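Local structure of periplasmic binding protein (Veillonella parvula, 4N01) at residues A[165-168]-A[169-173]; A[285-288]-A[289-292]; A[323-326]-A[327-331]. The protein probably captures a solute outside the cytoplasmic membrane and hands it to an ABC transporter for import. All coordinates share one frame; numbering follows the deposited sequence. Where two conformers were deposited one is given.

Contact 1. Residues A[165-168]-A[169-173]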
loop_
_atom_site.group_PDB
_atom_site.type_symbol
_atom_site.label_atom_id
_atom_site.label_comp_id
_atom_site.label_asym_id
_atom_site.label_seq_id
_atom_site.Cartn_x
_atom_site.Cartn_y
_atom_site.Cartn_z
ATOM N N LEU A 165 -10.590 0.289 0.670
ATOM C CA LEU A 165 -10.195 1.026 1.875
ATOM C C LEU A 165 -10.790 0.402 3.132
ATOM O O LEU A 165 -10.133 0.341 4.170
ATOM C CB LEU A 165 -10.598 2.498 1.780
ATOM C CG LEU A 165 -10.153 3.356 2.972
ATOM C CD1 LEU A 165 -8.630 3.360 3.138
ATOM C CD2 LEU A 165 -10.692 4.789 2.857
ATOM N N GLU A 166 -12.031 -0.080 3.038
ATOM C CA GLU A 166 -12.661 -0.757 4.187
ATOM C C GLU A 166 -11.896 -2.019 4.595
ATOM O O GLU A 166 -11.816 -2.342 5.777
ATOM C CB GLU A 166 -14.132 -1.106 3.895
ATOM C CG GLU A 166 -15.074 0.095 3.864
ATOM C CD GLU A 166 -15.190 0.797 5.216
ATOM O OE1 GLU A 166 -15.032 0.136 6.279
ATOM O OE2 GLU A 166 -15.439 2.023 5.225
ATOM N N THR A 167 -11.343 -2.740 3.619
ATOM C CA THR A 167 -10.505 -3.905 3.936
ATOM C C THR A 167 -9.283 -3.494 4.764
ATOM O O THR A 167 -8.915 -4.166 5.728
ATOM C CB THR A 167 -10.000 -4.586 2.650
ATOM O OG1 THR A 167 -11.084 -4.701 1.721
ATOM C CG2 THR A 167 -9.420 -5.976 2.973
ATOM N N ASN A 168 -8.652 -2.396 4.370
ATOM C CA ASN A 168 -7.505 -1.830 5.090
ATOM C C ASN A 168 -7.897 -1.418 6.513
ATOM O O ASN A 168 -7.132 -1.628 7.464
ATOM C CB ASN A 168 -6.985 -0.621 4.285
ATOM C CG ASN A 168 -5.546 -0.210 4.636
ATOM O OD1 ASN A 168 -4.817 0.304 3.774
ATOM N ND2 ASN A 168 -5.147 -0.393 5.889
ATOM N N PHE A 169 -9.090 -0.842 6.669
ATOM C CA PHE A 169 -9.578 -0.469 8.002
ATOM C C PHE A 169 -9.745 -1.718 8.866
ATOM O O PHE A 169 -9.322 -1.736 10.018
ATOM C CB PHE A 169 -10.917 0.273 7.918
ATOM C CG PHE A 169 -10.811 1.688 7.403
ATOM C CD1 PHE A 169 -9.584 2.340 7.336
ATOM C CD2 PHE A 169 -11.955 2.372 6.998
ATOM C CE1 PHE A 169 -9.500 3.651 6.876
ATOM C CE2 PHE A 169 -11.881 3.679 6.537
ATOM C CZ PHE A 169 -10.650 4.324 6.477
ATOM N N SER A 170 -10.355 -2.752 8.294
ATOM C CA SER A 170 -10.573 -4.000 9.017
ATOM C C SER A 170 -9.250 -4.642 9.415
ATOM O O SER A 170 -9.128 -5.168 10.512
ATOM C CB SER A 170 -11.424 -4.978 8.202
ATOM O OG SER A 170 -12.733 -4.466 8.008
ATOM N N ASP A 171 -8.264 -4.588 8.521
ATOM C CA ASP A 171 -6.923 -5.125 8.799
ATOM C C ASP A 171 -6.278 -4.404 9.974
ATOM O O ASP A 171 -5.633 -5.033 10.826
ATOM C CB ASP A 171 -5.994 -4.981 7.593
ATOM C CG ASP A 171 -6.332 -5.933 6.457
ATOM O OD1 ASP A 171 -6.932 -7.014 6.702
ATOM O OD2 ASP A 171 -5.976 -5.595 5.305
HETATM N N MSE A 172 -6.427 -3.083 10.020
HETATM C CA MSE A 172 -5.873 -2.320 11.135
HETATM C C MSE A 172 -6.536 -2.729 12.444
HETATM O O MSE A 172 -5.873 -2.854 13.470
HETATM C CB MSE A 172 -6.018 -0.816 10.901
HETATM C CG MSE A 172 -4.986 -0.262 9.908
HETATM SE SE MSE A 172 -3.181 -0.257 10.692
HETATM C CE MSE A 172 -3.254 1.459 11.587
ATOM N N ILE A 173 -7.850 -2.944 12.401
ATOM C CA ILE A 173 -8.576 -3.383 13.589
ATOM C C ILE A 173 -8.096 -4.758 14.050
ATOM O O ILE A 173 -7.851 -4.979 15.244
ATOM C CB ILE A 173 -10.095 -3.431 13.342
ATOM C CG1 ILE A 173 -10.607 -2.039 12.955
ATOM C CG2 ILE A 173 -10.824 -3.927 14.580
ATOM C CD1 ILE A 173 -10.541 -1.032 14.088
HETATM O O HOH W 1 -13.964 -1.802 7.540
#
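Leu-165 packs against one face of the ring of Phe-169, one helical turn further on, and meets it with its branch point. CG stands over that face, 4.0 Å from the ring centroid of Phe-169 and 25° off the ring normal, in a CH-pi contact. The methyl CD2 of Leu-165 reaches the outer rim of the ring, 3.6 Å from Phe-169 CZ. The aromatic side chain leans back over Leu-165 because its CG lies beside its own backbone N (chi1 -73°). Leu-165 O approaches the same face near the ring's root and accepts the hydrogen bond from Phe-169 N at 3.0 Å. Glu-166 comes from another direction: its carboxylate stands almost upright to the ring, the planes 86° apart, with OE1 at the edge, 3.9 Å from Phe-169 CD2. OE2 forms a salt bridge to Arg-193, whose helix 182-203 also touches Phe-169. A large apolar ring suits this place, wedged between leucine and the neighbouring helix. The fold is that of a two-lobed solute-binding protein; helix 165-178 follows the last strand of the N-terminal sheet and precedes the long helix 182-203, which probably links the lobes, as in relatives. Around the turn, Asn-168 and Met-172 (a selenomethionine) lie alongside, pointing the same way, ND2 of Asn-168 being 4.0 Å from CG of Met-172. The amide suits its buried position, since OD1 accepts from Gly-317 N. Asp-171 runs beside Thr-167, and its carboxylate oxygens take the backbone N-H groups of Glu-156 and Ser-157.

Contact 2. Residues A[285-288]-A[289-292]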
loop_
_atom_site.group_PDB
_atom_site.type_symbol
_atom_site.label_atom_id
_atom_site.label_comp_id
_atom_site.label_asym_id
_atom_site.label_seq_id
_atom_site.Cartn_x
_atom_site.Cartn_y
_atom_site.Cartn_z
ATOM N N LYS A 285 9.935 10.931 -15.776
ATOM C CA LYS A 285 8.826 10.162 -16.336
ATOM C C LYS A 285 7.869 11.074 -17.091
ATOM O O LYS A 285 7.332 10.682 -18.123
ATOM C CB LYS A 285 8.101 9.349 -15.253
ATOM C CG LYS A 285 8.981 8.251 -14.685
ATOM C CD LYS A 285 8.291 7.428 -13.609
ATOM C CE LYS A 285 9.231 6.313 -13.174
ATOM N NZ LYS A 285 8.731 5.622 -11.954
ATOM N N ILE A 286 7.667 12.292 -16.594
ATOM C CA ILE A 286 6.883 13.272 -17.347
ATOM C C ILE A 286 7.522 13.532 -18.711
ATOM O O ILE A 286 6.834 13.577 -19.745
ATOM C CB ILE A 286 6.781 14.617 -16.595
ATOM C CG1 ILE A 286 5.853 14.481 -15.380
ATOM C CG2 ILE A 286 6.265 15.717 -17.521
ATOM C CD1 ILE A 286 5.785 15.748 -14.546
ATOM N N GLU A 287 8.840 13.716 -18.719
ATOM C CA GLU A 287 9.536 14.022 -19.964
ATOM C C GLU A 287 9.500 12.832 -20.929
ATOM O O GLU A 287 9.478 13.020 -22.147
ATOM C CB GLU A 287 10.971 14.488 -19.699
ATOM C CG GLU A 287 11.041 15.863 -19.021
ATOM C CD GLU A 287 10.240 16.937 -19.759
ATOM O OE1 GLU A 287 10.506 17.170 -20.965
ATOM O OE2 GLU A 287 9.337 17.551 -19.137
ATOM N N LYS A 288 9.474 11.620 -20.375
ATOM C CA LYS A 288 9.419 10.395 -21.175
ATOM C C LYS A 288 8.060 10.306 -21.865
ATOM O O LYS A 288 7.960 9.884 -23.024
ATOM C CB LYS A 288 9.636 9.167 -20.279
ATOM C CG LYS A 288 9.798 7.839 -21.013
ATOM C CD LYS A 288 11.145 7.760 -21.728
ATOM C CE LYS A 288 11.275 6.484 -22.562
ATOM N NZ LYS A 288 11.001 5.270 -21.750
ATOM N N ILE A 289 7.015 10.726 -21.152
ATOM C CA ILE A 289 5.661 10.694 -21.693
ATOM C C ILE A 289 5.499 11.784 -22.759
ATOM O O ILE A 289 4.984 11.529 -23.858
ATOM C CB ILE A 289 4.610 10.827 -20.567
ATOM C CG1 ILE A 289 4.591 9.551 -19.712
ATOM C CG2 ILE A 289 3.218 11.109 -21.133
ATOM C CD1 ILE A 289 3.752 9.691 -18.438
ATOM N N LYS A 290 5.968 12.989 -22.452
ATOM C CA LYS A 290 5.882 14.109 -23.384
ATOM C C LYS A 290 6.623 13.839 -24.681
ATOM O O LYS A 290 6.243 14.356 -25.725
ATOM C CB LYS A 290 6.466 15.377 -22.763
ATOM C CG LYS A 290 5.645 16.003 -21.648
ATOM C CD LYS A 290 6.400 17.231 -21.143
ATOM C CE LYS A 290 5.543 18.157 -20.312
ATOM N NZ LYS A 290 6.245 19.465 -20.140
ATOM N N ALA A 291 7.683 13.040 -24.613
ATOM C CA ALA A 291 8.545 12.820 -25.774
ATOM C C ALA A 291 8.024 11.708 -26.682
ATOM O O ALA A 291 8.583 11.457 -27.752
ATOM C CB ALA A 291 9.961 12.505 -25.325
ATOM N N ASN A 292 6.944 11.058 -26.255
ATOM C CA ASN A 292 6.344 9.956 -27.009
ATOM C C ASN A 292 5.263 10.491 -27.953
ATOM O O ASN A 292 4.185 10.903 -27.509
ATOM C CB ASN A 292 5.753 8.942 -26.034
ATOM C CG ASN A 292 5.315 7.647 -26.711
ATOM O OD1 ASN A 292 5.002 7.617 -27.902
ATOM N ND2 ASN A 292 5.287 6.571 -25.940
HETATM O O HOH W 2 6.543 6.860 -23.274
#
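Ile-286 O receives the N-H of Lys-290 at 2.9 Å, a nearly straight bond (167° at the hydrogen) of regular alpha-helical i to i+4 spacing. Lys-285 O is satisfied likewise by Ile-289 N, at 3.0 Å. At the next carbonyl after Ile-286 the pattern weakens: Ala-291 N lies 3.1 Å from Glu-287 O, but the bond is bent to 131° and counts as weak. Asn-292 N turns instead to Ile-289 O, only three residues back, as the chain leaves the helix. Lys-288 O is reached by a water, weakly, at 3.3 Å; the same water accepts from Asn-292 ND2 at 3.0 Å, bridging the last turn. The asparagine amide suits this exit because its other end, OD1, accepts from Gln-294 N in the following loop. Helix 280-290 lies in the beta-alpha-beta connection between the parallel strands 266-270 and 306-309 of the C-terminal sheet. Its isoleucines, Ile-286 and Ile-289, supply branched apolar bulk against Ile-269 and Phe-306. Lys-288 and Lys-290 lie on the solvent side, whereas Lys-285 runs along the sheet to its partners. Its NZ is held by a salt bridge to Asp-281 and by the carbonyls of Asp-215 and Ala-270, whereas Lys-288 NZ pairs with Glu-217. Lys-290, fully extended beyond CG, runs alongside Ile-286, its CE 3.8 Å from Ile-286 CG2. Glu-287 bends at its second torsion (chi2 -53°), which swings its carboxylate across this lysine chain; OE2 meets Lys-290 NZ in a long salt bridge of 3.8 Å, a separation at which the attraction is likely to be modest.

Contact 3. Residues A[323-326]-A[327-331]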
loop_
_atom_site.group_PDB
_atom_site.type_symbol
_atom_site.label_atom_id
_atom_site.label_comp_id
_atom_site.label_asym_id
_atom_site.label_seq_id
_atom_site.Cartn_x
_atom_site.Cartn_y
_atom_site.Cartn_z
ATOM N N ALA A 323 -3.301 10.808 1.602
ATOM C CA ALA A 323 -2.952 10.970 0.195
ATOM C C ALA A 323 -4.183 11.331 -0.644
ATOM O O ALA A 323 -4.107 12.162 -1.558
ATOM C CB ALA A 323 -2.315 9.703 -0.328
ATOM N N LEU A 324 -5.317 10.711 -0.334
ATOM C CA LEU A 324 -6.554 11.007 -1.053
ATOM C C LEU A 324 -6.978 12.463 -0.890
ATOM O O LEU A 324 -7.562 13.056 -1.797
ATOM C CB LEU A 324 -7.673 10.087 -0.579
ATOM C CG LEU A 324 -7.653 8.628 -1.056
ATOM C CD1 LEU A 324 -8.835 7.877 -0.432
ATOM C CD2 LEU A 324 -7.721 8.541 -2.562
ATOM N N LYS A 325 -6.683 13.042 0.266
ATOM C CA LYS A 325 -6.959 14.458 0.498
ATOM C C LYS A 325 -6.202 15.316 -0.521
ATOM O O LYS A 325 -6.787 16.181 -1.190
ATOM C CB LYS A 325 -6.557 14.840 1.918
ATOM C CG LYS A 325 -6.976 16.225 2.350
ATOM C CD LYS A 325 -6.710 16.413 3.850
ATOM C CE LYS A 325 -7.216 17.750 4.361
ATOM N NZ LYS A 325 -6.495 18.903 3.762
ATOM N N ARG A 326 -4.902 15.066 -0.645
ATOM C CA ARG A 326 -4.059 15.816 -1.578
ATOM C C ARG A 326 -4.483 15.585 -3.023
ATOM O O ARG A 326 -4.544 16.531 -3.818
ATOM C CB ARG A 326 -2.590 15.428 -1.395
ATOM C CG ARG A 326 -1.610 16.302 -2.164
ATOM C CD ARG A 326 -0.162 15.837 -1.947
ATOM N NE ARG A 326 0.204 14.740 -2.843
ATOM C CZ ARG A 326 0.457 13.493 -2.452
ATOM N NH1 ARG A 326 0.400 13.165 -1.163
ATOM N NH2 ARG A 326 0.787 12.575 -3.359
ATOM N N LEU A 327 -4.778 14.332 -3.362
ATOM C CA LEU A 327 -5.128 13.977 -4.729
ATOM C C LEU A 327 -6.453 14.621 -5.104
ATOM O O LEU A 327 -6.606 15.108 -6.220
ATOM C CB LEU A 327 -5.215 12.453 -4.896
ATOM C CG LEU A 327 -3.888 11.686 -4.841
ATOM C CD1 LEU A 327 -4.110 10.178 -4.811
ATOM C CD2 LEU A 327 -3.058 12.036 -6.028
ATOM N N ALA A 328 -7.393 14.654 -4.155
ATOM C CA ALA A 328 -8.686 15.284 -4.393
ATOM C C ALA A 328 -8.512 16.767 -4.692
ATOM O O ALA A 328 -9.234 17.344 -5.513
ATOM C CB ALA A 328 -9.606 15.090 -3.189
ATOM N N GLU A 329 -7.549 17.394 -4.031
ATOM C CA GLU A 329 -7.360 18.820 -4.217
ATOM C C GLU A 329 -6.744 19.055 -5.586
ATOM O O GLU A 329 -7.156 19.957 -6.321
ATOM C CB GLU A 329 -6.490 19.406 -3.098
ATOM C CG GLU A 329 -7.172 19.360 -1.734
ATOM C CD GLU A 329 -6.369 20.033 -0.641
ATOM O OE1 GLU A 329 -5.144 20.220 -0.822
ATOM O OE2 GLU A 329 -6.969 20.377 0.403
ATOM N N GLU A 330 -5.786 18.213 -5.943
ATOM C CA GLU A 330 -5.085 18.370 -7.211
ATOM C C GLU A 330 -5.944 18.027 -8.430
ATOM O O GLU A 330 -5.849 18.694 -9.460
ATOM C CB GLU A 330 -3.771 17.572 -7.191
ATOM C CG GLU A 330 -2.683 18.238 -6.329
ATOM C CD GLU A 330 -1.460 17.364 -6.090
ATOM O OE1 GLU A 330 -1.475 16.187 -6.505
ATOM O OE2 GLU A 330 -0.485 17.851 -5.472
ATOM N N ILE A 331 -6.790 17.008 -8.313
ATOM C CA ILE A 331 -7.615 16.554 -9.444
ATOM C C ILE A 331 -8.855 17.421 -9.636
ATOM O O ILE A 331 -9.232 17.758 -10.762
ATOM C CB ILE A 331 -8.023 15.077 -9.257
ATOM C CG1 ILE A 331 -6.783 14.190 -9.386
ATOM C CG2 ILE A 331 -9.078 14.638 -10.278
ATOM C CD1 ILE A 331 -6.999 12.757 -8.954
HETATM O O HOH W 3 0.612 14.867 -5.531
#
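Arg-326 O is gripped by two backbone donors: Glu-330 N at 3.0 Å in the regular i to i+4 bond, and Glu-329 N at 3.1 Å in a weak, bent one. Glu-329 N bonds also to Lys-325 O, so its hydrogen is shared between neighbouring carbonyls. Along this turn of helix 320-332 the side chains of Arg-326 and Glu-330 run side by side, pointing the same way, with the guanidinium and carboxylate planes 69° apart. Their charges do not pair directly. A water in the guanidinium plane accepts from Arg-326 NE at 2.7 Å and donates to Glu-330 OE1, also at 2.7 Å. Glu-330 OE2 rests 3.8 Å from Arg-326 CG. The bend at chi3 (84°) turns the guanidinium so that NH1 forms a salt bridge to Glu-313 and NH2 bonds to Arg-308 O, tying the C-terminal helix to strand 306-309 of its lobe. A leucine here would probably leave Glu-313 without its charged mate and Arg-308 O without this donor. Lys-325 NZ reaches Glu-329 OE2 in a long salt bridge of 3.7 Å, and that oxygen also accepts from Val-336 N. On the buried side, Leu-327 suits the apolar setting of Ile-307 and Leu-233. The polar chemistry implies that arginine, with several N-H groups, can serve water, carboxylate and carbonyl at once.

How the contacts relate
Along the chain the three contacts come in series, and none nests in or crosses another; each lies within a helix or at its end, so none closes a long loop. Contact 1 opens helix 165-178, after the N-terminal sheet. The chain then passes along helix 182-203 into the C-terminal lobe, where contact 2 ends helix 280-290 against the four-stranded sheet, its centre 36 Å from that of contact 1. Contact 3, in the last helix, returns towards contact 1: their nearest atoms are about 5 Å apart, and Leu-165 touches Thr-320 and Val-321 of helix 320-332. Both helices pack on helix 182-203, while strand 306-309 stands between contacts 2 and 3.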